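Local coordinates for protein putative aminomethyltransferase (Leptospirillum rubarum, PDB 3TTG) that is of unproven function but probably binds a folate, being a putative aminomethyltransferase related to the T-protein of the glycine cleavage system, at residues Leu38-Val43 with Asp195-Thr200; Asn57-Ile62 with Asp98-Phe103; Asp90-Asn95 with Leu172-Ser177; Gly107-Phe112 with Met131-Arg136. All coordinates share one frame; numbering follows the deposited sequence.

All four contacts lie in the folate-binding family region, and their chemistry follows their depth. Contacts 2 and 3 are buried: contact 2 seats helix 55-60 on strand 99-103 purely by aliphatic methyls, whereas contact 3 joins strand 87-96 to the strand 170-173 end by aromatic and apolar packing, including a histidine ring that keeps a hydrogen bond to Asp189. These two share a sheet, their strands being adjacent in it. Contact 1 is partly buried, a small meeting of two ring rims. Contact 4, at the surface, is ionic. Contacts 1 and 4 adjoin, Arg136 of contact 4 lying against the Phe197 ring of contact 1, and Phe112 of contact 4 touches Leu102 of contact 2.

Contact 1: residues Leu38-Val43 with Asp195-Thr200; sequences LFYPSV and DQFETT
Tyr40 and Phe197 meet ring rim to ring rim, and this one aromatic pair carries nearly all of the contact. The CD1-CE1 bond of Tyr40 faces the CE1-CZ bond of Phe197, the shortest approach being Tyr40 CD1 to Phe197 CZ at 3.8 Å. The match is even along both bonds, for Tyr40 CE1 stands 3.9 Å from the same Phe197 CZ. With centroids 5.9 Å apart and planes turned 83° against each other, the rings are nearly perpendicular, yet neither lies over the face of the other, so the pair is no T-shaped stack. Tyr40 CD1 sits near the plane of the Phe197 ring, at its edge.

Torsions explain the encounter. Phe197 stands in the first turn of its helix with CG trans to the backbone N (chi1 180°), which carries the ring out from the helix to Tyr40. On the other side, Tyr40 CB already points at the helix. At the start of that helix, Gln196 O receives both Thr200 N and Thr200 OG1, the hydroxyl coming from above the carbonyl plane at 2.8 Å between Thr200 OG1 and Gln196 O. A serine in place of Tyr40 would probably open a gap beside Phe197 CZ and leave that ring freer to turn.

Around the pair, Arg136 makes a cation-pi contact with Phe197, while Tyr40 also touches Ile138 of strand 135-141, Gln201 and Leu204 of helix 197-211 and Leu215 of strand 214-215. The contact thus packs the start of helix 197-211 against the residue following strand 37-39, which runs between strands 135-141 and 214-215 in the mixed sheet.

Contact 2: residues Asn57-Ile62 with Asp98-Phe103; sequences NFLQGI and DKIALF
Leu59 meets Ile100 and Leu102 where helix 55-60 packs on a five-stranded antiparallel sheet, a helix-on-sheet layer of the folate-binding region. Ile100 and Leu102 are two residues apart on strand 99-103 and both direct CB at the helix; the intervening Ala101 points the other way.

The tight part is at Leu59 CD1. This methyl reaches Ile100 CG2 at 3.5 Å and also lies 3.6 Å from Ile100 CD1, so it rests between the two branches of the isoleucine. Ile100 CB is close behind, 3.8 Å from Leu59 CD1. With Ile100 CG2 trans to its backbone N and CG1 trans to its carbonyl carbon (chi1 -64°), both branch ends can border the one methyl. The two side chains reach toward each other tip to tip.

Packing is looser toward Leu102, also met end-on, where Leu102 CD1 faces both methyls of Leu59 at a longer range. Solvent lies beyond the far side of the helix, where Asn57 is exposed and turns its CB from the strand. The apolar cluster continues instead into the sheet and helix 109-118: Leu59 touches Val50 and Leu116, and Leu102 packs on the same two residues. Leu102 CD1 is shared between two helices, standing 4.0 Å from Leu59 CD2 and 3.9 Å from Phe112 CE2.

Contact 3: residues Asp90-Asn95 with Leu172-Ser177; sequences DAWCGN and LIHPTS
This is a buried aromatic and apolar contact in which Trp92, on strand 87-96 of the antiparallel sheet, bears on Leu172, His174 and Pro175, at and just beyond strand 170-173 of the mixed sheet. It therefore joins two sheets of the folate-binding region.

The Trp92 side chain makes three different encounters. Its benzene part meets the imidazole of His174, with centroids 4.2 Å apart and planes inclined by 36°, an oblique pairing that is neither a parallel stack nor edge-to-face. The nearest atoms are Trp92 CZ2 and His174 ND1 at 3.3 Å, with Trp92 CZ2 above one face of the imidazole and offset toward its rim. On another corner of the benzene part, Pro175 CD comes within 3.4 Å of Trp92 CZ3, a close carbon contact reached at a slant. At the root, Leu172 CD2 lies 3.8 Å from Trp92 CB, the two side chains crossing.

The first torsion of Trp92 puts CG trans to the carbonyl carbon (chi1 -64°), extending the indole from its strand across to His174 and Pro175. His174 has a second hold, its NE2 being hydrogen-bonded to Asp189 OD2, which should limit turning of the imidazole. An alanine replacing Trp92 would remove the indole and would probably leave a gap facing the His174 ring and Pro175 CD.

Tyr77 meets Trp92 from strand 75-81, one neighbour of strand 87-96. The other neighbour, strand 99-103, is paired through the backbones of Trp92 and Phe103, and Phe103 also touches Leu172. On the mixed-sheet side, strand 187-193 adds Phe191 against Leu172.

Contact 4: residues Gly107-Phe112 with Met131-Arg136; sequences GTREEF and MSDHFR
Arg109, in the first turn of helix 109-118, reaches across to Ser132 and Asp133 in the short 3-10 segment ahead of strand 135-141. Its CB already points toward that segment. CG then takes the position between the backbone N and the carbonyl carbon (chi1 73°), and the chain runs extended through CD before bending at chi3. At NE the polar end begins: this atom forms a salt bridge with Asp130 OD2, just ahead of the 3-10 segment, while Ser132 CB lies 4.1 Å from Arg109 NE. Next comes CZ, 3.9 Å from Ser132 CB, which sits over one face of the guanidinium, offset toward its rim.

The two terminal nitrogens divide the Asp133 carboxylate. Arg109 NH1 donates to Asp133 OD1 over 3.0 Å, meeting that oxygen on its syn side though tilted out of the carboxylate plane. Arg109 NH2 gives only a weak bond to Asp133 OD2 at 3.3 Å, although its N-H points fairly straight at the oxygen (165°). Guanidinium and carboxylate planes are 67° apart, so the two-bond pairing is twisted, not flat.

Asp130 ties the arrangement together, since its OD1 accepts from Ser132 OG while its OD2 holds Arg109 NE; Ser132 OG is further bonded to Ser47 N. Pro46 touches both Arg109 and Ser132. Bound to one carboxylate at NE and another at its tips, the guanidinium is probably restrained from rotating, and two acids beside it would probably stabilise its positive charge. Because Asp133 is exposed, solvent is likely to weaken its share of that pull.

Contact 1: residues Leu38-Val43 with Asp195-Thr200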
# COMPACT_ATOMS: atom_id res chain seq x y z
N LEU A 38 13.75 -2.57 8.80
CA LEU A 38 12.90 -3.50 9.55
C LEU A 38 11.88 -2.69 10.33
O LEU A 38 12.25 -1.69 10.97
CB LEU A 38 13.85 -4.29 10.46
CG LEU A 38 13.29 -5.24 11.46
CD1 LEU A 38 12.46 -6.30 10.79
CD2 LEU A 38 14.38 -5.86 12.22
N PHE A 39 10.58 -3.10 10.28
CA PHE A 39 9.50 -2.41 10.96
C PHE A 39 8.54 -3.38 11.60
O PHE A 39 8.07 -4.30 10.94
CB PHE A 39 8.75 -1.49 9.96
CG PHE A 39 7.58 -0.76 10.57
CD1 PHE A 39 7.78 0.18 11.58
CD2 PHE A 39 6.29 -0.99 10.12
CE1 PHE A 39 6.70 0.86 12.13
CE2 PHE A 39 5.21 -0.29 10.67
CZ PHE A 39 5.41 0.60 11.69
N TYR A 40 8.14 -3.11 12.87
CA TYR A 40 7.17 -3.92 13.60
C TYR A 40 5.88 -3.14 13.75
O TYR A 40 5.78 -2.31 14.63
CB TYR A 40 7.71 -4.34 14.96
CG TYR A 40 8.88 -5.28 14.85
CD1 TYR A 40 8.69 -6.66 14.85
CD2 TYR A 40 10.18 -4.81 14.81
CE1 TYR A 40 9.77 -7.53 14.81
CE2 TYR A 40 11.27 -5.67 14.76
CZ TYR A 40 11.06 -7.03 14.74
OH TYR A 40 12.14 -7.87 14.63
N PRO A 41 4.89 -3.32 12.88
CA PRO A 41 3.65 -2.52 13.02
C PRO A 41 2.91 -2.79 14.31
O PRO A 41 2.87 -3.92 14.79
CB PRO A 41 2.80 -2.94 11.80
CG PRO A 41 3.33 -4.19 11.39
CD PRO A 41 4.77 -4.28 11.76
N SER A 42 2.34 -1.73 14.88
CA SER A 42 1.56 -1.78 16.10
C SER A 42 0.25 -2.52 15.83
O SER A 42 -0.25 -3.27 16.67
CB SER A 42 1.29 -0.35 16.60
OG SER A 42 0.44 -0.39 17.73
N VAL A 43 -0.28 -2.33 14.62
CA VAL A 43 -1.48 -3.04 14.18
C VAL A 43 -1.14 -3.63 12.83
O VAL A 43 -0.88 -2.90 11.87
CB VAL A 43 -2.72 -2.10 14.14
CG1 VAL A 43 -3.96 -2.90 13.73
CG2 VAL A 43 -2.96 -1.41 15.52
N ASP A 195 3.89 -17.98 18.72
CA ASP A 195 4.87 -18.69 19.53
C ASP A 195 6.30 -18.60 18.97
O ASP A 195 7.24 -18.90 19.71
CB ASP A 195 4.47 -20.16 19.76
CG ASP A 195 4.65 -21.10 18.57
OD1 ASP A 195 5.08 -22.23 18.79
OD2 ASP A 195 4.35 -20.69 17.43
N GLN A 196 6.48 -18.18 17.70
CA GLN A 196 7.82 -18.05 17.09
C GLN A 196 8.31 -16.60 16.98
O GLN A 196 9.45 -16.36 16.53
CB GLN A 196 7.77 -18.64 15.68
CG GLN A 196 7.57 -20.15 15.74
CD GLN A 196 7.22 -20.69 14.38
OE1 GLN A 196 7.75 -20.22 13.38
NE2 GLN A 196 6.31 -21.65 14.31
N PHE A 197 7.45 -15.64 17.39
CA PHE A 197 7.71 -14.23 17.26
C PHE A 197 8.99 -13.75 17.94
O PHE A 197 9.77 -13.11 17.27
CB PHE A 197 6.52 -13.41 17.77
CG PHE A 197 6.78 -11.93 17.65
CD1 PHE A 197 6.77 -11.32 16.41
CD2 PHE A 197 7.16 -11.17 18.75
CE1 PHE A 197 6.97 -9.94 16.29
CE2 PHE A 197 7.41 -9.81 18.63
CZ PHE A 197 7.33 -9.21 17.39
N GLU A 198 9.13 -13.95 19.28
CA GLU A 198 10.27 -13.47 20.06
C GLU A 198 11.61 -14.05 19.52
O GLU A 198 12.64 -13.37 19.54
CB GLU A 198 10.15 -13.77 21.59
CG GLU A 198 9.01 -13.09 22.32
CD GLU A 198 7.65 -13.77 22.19
OE1 GLU A 198 7.52 -14.70 21.36
OE2 GLU A 198 6.72 -13.40 22.95
N THR A 199 11.58 -15.30 19.03
CA THR A 199 12.73 -15.95 18.41
C THR A 199 13.07 -15.28 17.07
O THR A 199 14.24 -15.09 16.78
CB THR A 199 12.44 -17.45 18.20
OG1 THR A 199 12.26 -18.04 19.48
CG2 THR A 199 13.57 -18.17 17.48
N THR A 200 12.08 -15.01 16.22
CA THR A 200 12.30 -14.38 14.89
C THR A 200 12.80 -12.95 15.07
O THR A 200 13.71 -12.53 14.37
CB THR A 200 11.02 -14.42 14.08
OG1 THR A 200 10.61 -15.78 14.00
CG2 THR A 200 11.18 -13.86 12.64

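Contact 2: residues Asn57-Ile62 with Asp98-Phe103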
# COMPACT_ATOMS: atom_id res chain seq x y z
N ASN A 57 -15.22 -18.11 -7.36
CA ASN A 57 -16.30 -17.36 -7.99
C ASN A 57 -16.84 -16.26 -7.04
O ASN A 57 -17.19 -15.15 -7.47
CB ASN A 57 -17.41 -18.34 -8.40
CG ASN A 57 -17.05 -19.18 -9.63
OD1 ASN A 57 -16.00 -18.99 -10.26
ND2 ASN A 57 -17.90 -20.14 -9.99
N PHE A 58 -16.97 -16.63 -5.77
CA PHE A 58 -17.43 -15.72 -4.74
C PHE A 58 -16.50 -14.46 -4.70
O PHE A 58 -16.97 -13.35 -4.88
CB PHE A 58 -17.48 -16.46 -3.40
CG PHE A 58 -17.59 -15.59 -2.18
CD1 PHE A 58 -18.66 -14.72 -2.03
CD2 PHE A 58 -16.56 -15.53 -1.26
CE1 PHE A 58 -18.70 -13.81 -0.97
CE2 PHE A 58 -16.62 -14.66 -0.16
CZ PHE A 58 -17.69 -13.80 -0.04
N LEU A 59 -15.22 -14.65 -4.53
CA LEU A 59 -14.29 -13.53 -4.45
C LEU A 59 -14.10 -12.82 -5.76
O LEU A 59 -13.99 -11.60 -5.77
CB LEU A 59 -12.95 -13.99 -3.88
CG LEU A 59 -12.99 -14.37 -2.39
CD1 LEU A 59 -11.60 -14.80 -1.92
CD2 LEU A 59 -13.46 -13.23 -1.53
N GLN A 60 -14.15 -13.53 -6.87
CA GLN A 60 -14.01 -12.92 -8.21
C GLN A 60 -15.11 -11.89 -8.50
O GLN A 60 -14.86 -10.93 -9.23
CB GLN A 60 -14.06 -14.03 -9.27
CG GLN A 60 -13.84 -13.61 -10.71
CD GLN A 60 -12.38 -13.34 -11.03
OE1 GLN A 60 -11.56 -12.94 -10.19
NE2 GLN A 60 -12.03 -13.49 -12.29
N GLY A 61 -16.31 -12.10 -7.95
CA GLY A 61 -17.43 -11.20 -8.16
C GLY A 61 -17.38 -9.97 -7.27
O GLY A 61 -18.12 -9.01 -7.48
N ILE A 62 -16.45 -9.91 -6.33
CA ILE A 62 -16.40 -8.72 -5.44
C ILE A 62 -15.06 -7.97 -5.46
O ILE A 62 -15.06 -6.79 -5.16
CB ILE A 62 -16.83 -9.05 -4.01
CG1 ILE A 62 -15.96 -10.03 -3.39
CG2 ILE A 62 -18.30 -9.54 -3.97
CD1 ILE A 62 -16.44 -10.48 -1.97
N ASP A 98 -6.36 -25.29 -0.54
CA ASP A 98 -7.72 -25.02 -0.98
C ASP A 98 -8.25 -23.76 -0.26
O ASP A 98 -9.41 -23.74 0.14
CB ASP A 98 -8.60 -26.25 -0.65
CG ASP A 98 -8.14 -27.51 -1.37
OD1 ASP A 98 -8.17 -27.52 -2.63
OD2 ASP A 98 -7.75 -28.49 -0.68
N LYS A 99 -7.40 -22.75 -0.04
CA LYS A 99 -7.79 -21.51 0.63
C LYS A 99 -7.30 -20.28 -0.13
O LYS A 99 -6.24 -20.31 -0.73
CB LYS A 99 -7.25 -21.43 2.07
CG LYS A 99 -8.02 -22.28 3.04
CD LYS A 99 -7.64 -21.99 4.50
CE LYS A 99 -6.56 -22.91 5.06
NZ LYS A 99 -7.15 -24.04 5.81
N ILE A 100 -8.07 -19.17 -0.05
CA ILE A 100 -7.65 -17.86 -0.56
C ILE A 100 -7.31 -17.05 0.68
O ILE A 100 -8.10 -17.04 1.62
CB ILE A 100 -8.70 -17.18 -1.49
CG1 ILE A 100 -8.91 -18.03 -2.77
CG2 ILE A 100 -8.20 -15.79 -1.91
CD1 ILE A 100 -10.24 -17.71 -3.63
N ALA A 101 -6.09 -16.48 0.77
CA ALA A 101 -5.67 -15.62 1.90
C ALA A 101 -5.82 -14.17 1.51
O ALA A 101 -5.37 -13.81 0.45
CB ALA A 101 -4.23 -15.92 2.28
N LEU A 102 -6.47 -13.35 2.33
CA LEU A 102 -6.69 -11.96 2.07
C LEU A 102 -6.15 -11.18 3.20
O LEU A 102 -6.46 -11.47 4.38
CB LEU A 102 -8.22 -11.62 1.89
CG LEU A 102 -8.94 -12.37 0.79
CD1 LEU A 102 -10.46 -12.16 0.89
CD2 LEU A 102 -8.43 -11.97 -0.59
N PHE A 103 -5.42 -10.13 2.86
CA PHE A 103 -4.82 -9.23 3.88
C PHE A 103 -5.33 -7.81 3.63
O PHE A 103 -4.71 -7.03 2.88
CB PHE A 103 -3.31 -9.30 3.86
CG PHE A 103 -2.84 -10.72 4.07
CD1 PHE A 103 -2.43 -11.15 5.32
CD2 PHE A 103 -2.72 -11.59 3.00
CE1 PHE A 103 -2.02 -12.46 5.51
CE2 PHE A 103 -2.23 -12.88 3.18
CZ PHE A 103 -1.96 -13.34 4.45

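Contact 3: residues Asp90-Asn95 with Leu172-Ser177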
# COMPACT_ATOMS: atom_id res chain seq x y z
N ASP A 90 -8.38 -2.14 0.12
CA ASP A 90 -7.41 -2.79 -0.72
C ASP A 90 -7.06 -4.10 0.02
O ASP A 90 -7.43 -4.26 1.16
CB ASP A 90 -6.18 -1.92 -1.05
CG ASP A 90 -5.24 -1.63 0.11
OD1 ASP A 90 -5.54 -2.04 1.22
OD2 ASP A 90 -4.16 -1.10 -0.12
N ALA A 91 -6.51 -5.07 -0.66
CA ALA A 91 -6.02 -6.30 -0.02
C ALA A 91 -4.88 -6.92 -0.84
O ALA A 91 -4.93 -6.88 -2.07
CB ALA A 91 -7.15 -7.31 0.12
N TRP A 92 -3.99 -7.62 -0.17
CA TRP A 92 -3.03 -8.53 -0.78
C TRP A 92 -3.73 -9.86 -0.79
O TRP A 92 -4.36 -10.23 0.23
CB TRP A 92 -1.69 -8.56 -0.03
CG TRP A 92 -0.98 -7.26 -0.08
CD1 TRP A 92 -0.91 -6.33 0.91
CD2 TRP A 92 -0.43 -6.64 -1.26
NE1 TRP A 92 -0.32 -5.17 0.43
CE2 TRP A 92 0.01 -5.35 -0.88
CE3 TRP A 92 -0.17 -7.09 -2.56
CZ2 TRP A 92 0.67 -4.50 -1.77
CZ3 TRP A 92 0.43 -6.21 -3.47
CH2 TRP A 92 0.89 -4.94 -3.05
N CYS A 93 -3.65 -10.57 -1.91
CA CYS A 93 -4.36 -11.82 -2.13
C CYS A 93 -3.38 -12.93 -2.51
O CYS A 93 -2.64 -12.79 -3.49
CB CYS A 93 -5.44 -11.66 -3.20
SG CYS A 93 -6.43 -10.14 -3.07
N GLY A 94 -3.45 -14.04 -1.79
CA GLY A 94 -2.65 -15.23 -2.04
C GLY A 94 -3.47 -16.49 -2.06
O GLY A 94 -4.58 -16.51 -1.56
N ASN A 95 -2.93 -17.57 -2.60
CA ASN A 95 -3.56 -18.90 -2.62
C ASN A 95 -2.69 -19.90 -1.90
O ASN A 95 -1.48 -19.91 -2.12
CB ASN A 95 -3.76 -19.40 -4.05
CG ASN A 95 -4.50 -18.45 -4.94
OD1 ASN A 95 -5.71 -18.57 -5.14
ND2 ASN A 95 -3.78 -17.50 -5.50
N LEU A 172 4.70 -12.51 2.29
CA LEU A 172 4.20 -11.75 1.15
C LEU A 172 5.36 -10.93 0.61
O LEU A 172 5.86 -10.04 1.35
CB LEU A 172 3.07 -10.79 1.53
CG LEU A 172 1.67 -11.34 1.94
CD1 LEU A 172 1.77 -12.32 3.10
CD2 LEU A 172 0.76 -10.20 2.36
N ILE A 173 5.72 -11.11 -0.66
CA ILE A 173 6.70 -10.23 -1.29
C ILE A 173 5.90 -9.44 -2.28
O ILE A 173 5.35 -10.02 -3.21
CB ILE A 173 7.91 -10.87 -1.93
CG1 ILE A 173 8.60 -11.91 -1.05
CG2 ILE A 173 8.90 -9.80 -2.39
CD1 ILE A 173 9.08 -11.47 0.17
N HIS A 174 5.81 -8.15 -2.08
CA HIS A 174 5.00 -7.31 -2.96
C HIS A 174 5.56 -7.29 -4.38
O HIS A 174 6.78 -7.41 -4.60
CB HIS A 174 4.98 -5.84 -2.46
CG HIS A 174 4.30 -5.57 -1.15
ND1 HIS A 174 3.85 -4.31 -0.84
CD2 HIS A 174 4.12 -6.37 -0.07
CE1 HIS A 174 3.41 -4.37 0.41
NE2 HIS A 174 3.53 -5.59 0.90
N PRO A 175 4.73 -6.95 -5.36
CA PRO A 175 5.29 -6.60 -6.68
C PRO A 175 6.20 -5.39 -6.54
O PRO A 175 5.96 -4.52 -5.68
CB PRO A 175 4.07 -6.26 -7.54
CG PRO A 175 2.95 -6.17 -6.64
CD PRO A 175 3.27 -6.74 -5.32
N THR A 176 7.28 -5.33 -7.33
CA THR A 176 8.21 -4.19 -7.21
C THR A 176 7.58 -2.93 -7.86
O THR A 176 7.93 -1.85 -7.41
CB THR A 176 9.55 -4.55 -7.78
OG1 THR A 176 9.34 -4.98 -9.13
CG2 THR A 176 10.24 -5.65 -6.95
N SER A 177 6.57 -3.05 -8.76
CA SER A 177 5.88 -1.91 -9.37
C SER A 177 4.60 -1.60 -8.65
O SER A 177 3.84 -2.51 -8.28
CB SER A 177 5.61 -2.13 -10.86
OG SER A 177 6.88 -2.12 -11.48

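Contact 4: residues Gly107-Phe112 with Met131-Arg136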
# COMPACT_ATOMS: atom_id res chain seq x y z
N GLY A 107 -6.66 -2.52 10.99
CA GLY A 107 -7.81 -1.97 11.66
C GLY A 107 -9.15 -2.22 10.98
O GLY A 107 -10.14 -1.74 11.48
N THR A 108 -9.22 -3.03 9.91
CA THR A 108 -10.49 -3.31 9.19
C THR A 108 -11.01 -4.75 9.35
O THR A 108 -11.95 -5.15 8.62
CB THR A 108 -10.29 -3.01 7.68
OG1 THR A 108 -9.47 -4.00 7.06
CG2 THR A 108 -9.79 -1.62 7.43
N ARG A 109 -10.47 -5.53 10.31
CA ARG A 109 -10.79 -6.95 10.38
C ARG A 109 -12.30 -7.23 10.39
O ARG A 109 -12.75 -8.11 9.64
CB ARG A 109 -10.08 -7.71 11.51
CG ARG A 109 -10.55 -7.47 12.89
CD ARG A 109 -9.53 -7.99 13.95
NE ARG A 109 -9.57 -9.45 14.04
CZ ARG A 109 -9.03 -10.18 15.01
NH1 ARG A 109 -8.37 -9.59 16.01
NH2 ARG A 109 -9.15 -11.50 15.00
N GLU A 110 -13.08 -6.48 11.19
CA GLU A 110 -14.53 -6.65 11.29
C GLU A 110 -15.24 -6.06 10.07
O GLU A 110 -16.07 -6.74 9.46
CB GLU A 110 -15.00 -5.97 12.58
CG GLU A 110 -16.48 -5.91 12.86
CD GLU A 110 -16.71 -5.09 14.12
OE1 GLU A 110 -15.98 -5.31 15.11
OE2 GLU A 110 -17.54 -4.16 14.06
N GLU A 111 -14.92 -4.79 9.71
CA GLU A 111 -15.57 -4.14 8.57
C GLU A 111 -15.29 -4.89 7.25
O GLU A 111 -16.19 -4.99 6.41
CB GLU A 111 -15.15 -2.68 8.45
CG GLU A 111 -15.45 -1.86 9.70
CD GLU A 111 -14.41 -1.79 10.82
OE1 GLU A 111 -13.52 -2.67 10.92
OE2 GLU A 111 -14.56 -0.89 11.67
N PHE A 112 -14.07 -5.38 7.05
CA PHE A 112 -13.72 -6.16 5.86
C PHE A 112 -14.47 -7.48 5.81
O PHE A 112 -14.98 -7.82 4.78
CB PHE A 112 -12.21 -6.41 5.75
CG PHE A 112 -11.84 -7.11 4.45
CD1 PHE A 112 -11.83 -6.42 3.26
CD2 PHE A 112 -11.46 -8.46 4.45
CE1 PHE A 112 -11.47 -7.07 2.06
CE2 PHE A 112 -11.10 -9.10 3.27
CZ PHE A 112 -11.07 -8.39 2.08
N MSE A 131 -7.98 -15.29 11.04
CA MSE A 131 -6.84 -15.92 11.71
C MSE A 131 -5.85 -14.88 12.24
O MSE A 131 -4.72 -15.20 12.58
CB MSE A 131 -6.13 -16.78 10.68
CG MSE A 131 -7.06 -17.82 10.05
SE MSE A 131 -7.16 -19.30 11.16
CE MSE A 131 -5.58 -20.11 10.40
N SER A 132 -6.27 -13.64 12.34
CA SER A 132 -5.38 -12.54 12.67
C SER A 132 -4.68 -12.66 14.00
O SER A 132 -3.57 -12.20 14.11
CB SER A 132 -6.15 -11.23 12.65
OG SER A 132 -6.68 -11.02 11.37
N ASP A 133 -5.33 -13.23 15.02
CA ASP A 133 -4.66 -13.34 16.32
C ASP A 133 -3.57 -14.44 16.32
O ASP A 133 -2.79 -14.50 17.27
CB ASP A 133 -5.69 -13.60 17.43
CG ASP A 133 -6.71 -12.48 17.57
OD1 ASP A 133 -6.34 -11.32 17.40
OD2 ASP A 133 -7.90 -12.79 17.72
N HIS A 134 -3.46 -15.27 15.25
CA HIS A 134 -2.44 -16.34 15.22
C HIS A 134 -1.06 -15.82 14.79
O HIS A 134 -0.09 -16.55 14.97
CB HIS A 134 -2.87 -17.46 14.23
CG HIS A 134 -4.16 -18.12 14.61
ND1 HIS A 134 -4.53 -19.35 14.08
CD2 HIS A 134 -5.06 -17.78 15.57
CE1 HIS A 134 -5.67 -19.67 14.68
NE2 HIS A 134 -6.02 -18.75 15.58
N PHE A 135 -0.97 -14.61 14.22
CA PHE A 135 0.29 -14.11 13.66
C PHE A 135 0.67 -12.71 14.09
O PHE A 135 -0.21 -11.88 14.27
CB PHE A 135 0.15 -14.08 12.13
CG PHE A 135 -0.31 -15.40 11.55
CD1 PHE A 135 0.54 -16.50 11.52
CD2 PHE A 135 -1.60 -15.54 11.04
CE1 PHE A 135 0.10 -17.72 11.02
CE2 PHE A 135 -2.05 -16.78 10.57
CZ PHE A 135 -1.21 -17.86 10.58
N ARG A 136 1.98 -12.46 14.22
CA ARG A 136 2.58 -11.12 14.40
C ARG A 136 3.19 -10.71 13.03
O ARG A 136 3.89 -11.52 12.41
CB ARG A 136 3.66 -11.17 15.50
CG ARG A 136 3.15 -11.29 16.96
CD ARG A 136 2.37 -10.07 17.46
NE ARG A 136 3.09 -8.83 17.14
CZ ARG A 136 4.01 -8.24 17.90
NH1 ARG A 136 4.31 -8.72 19.10
NH2 ARG A 136 4.60 -7.13 17.48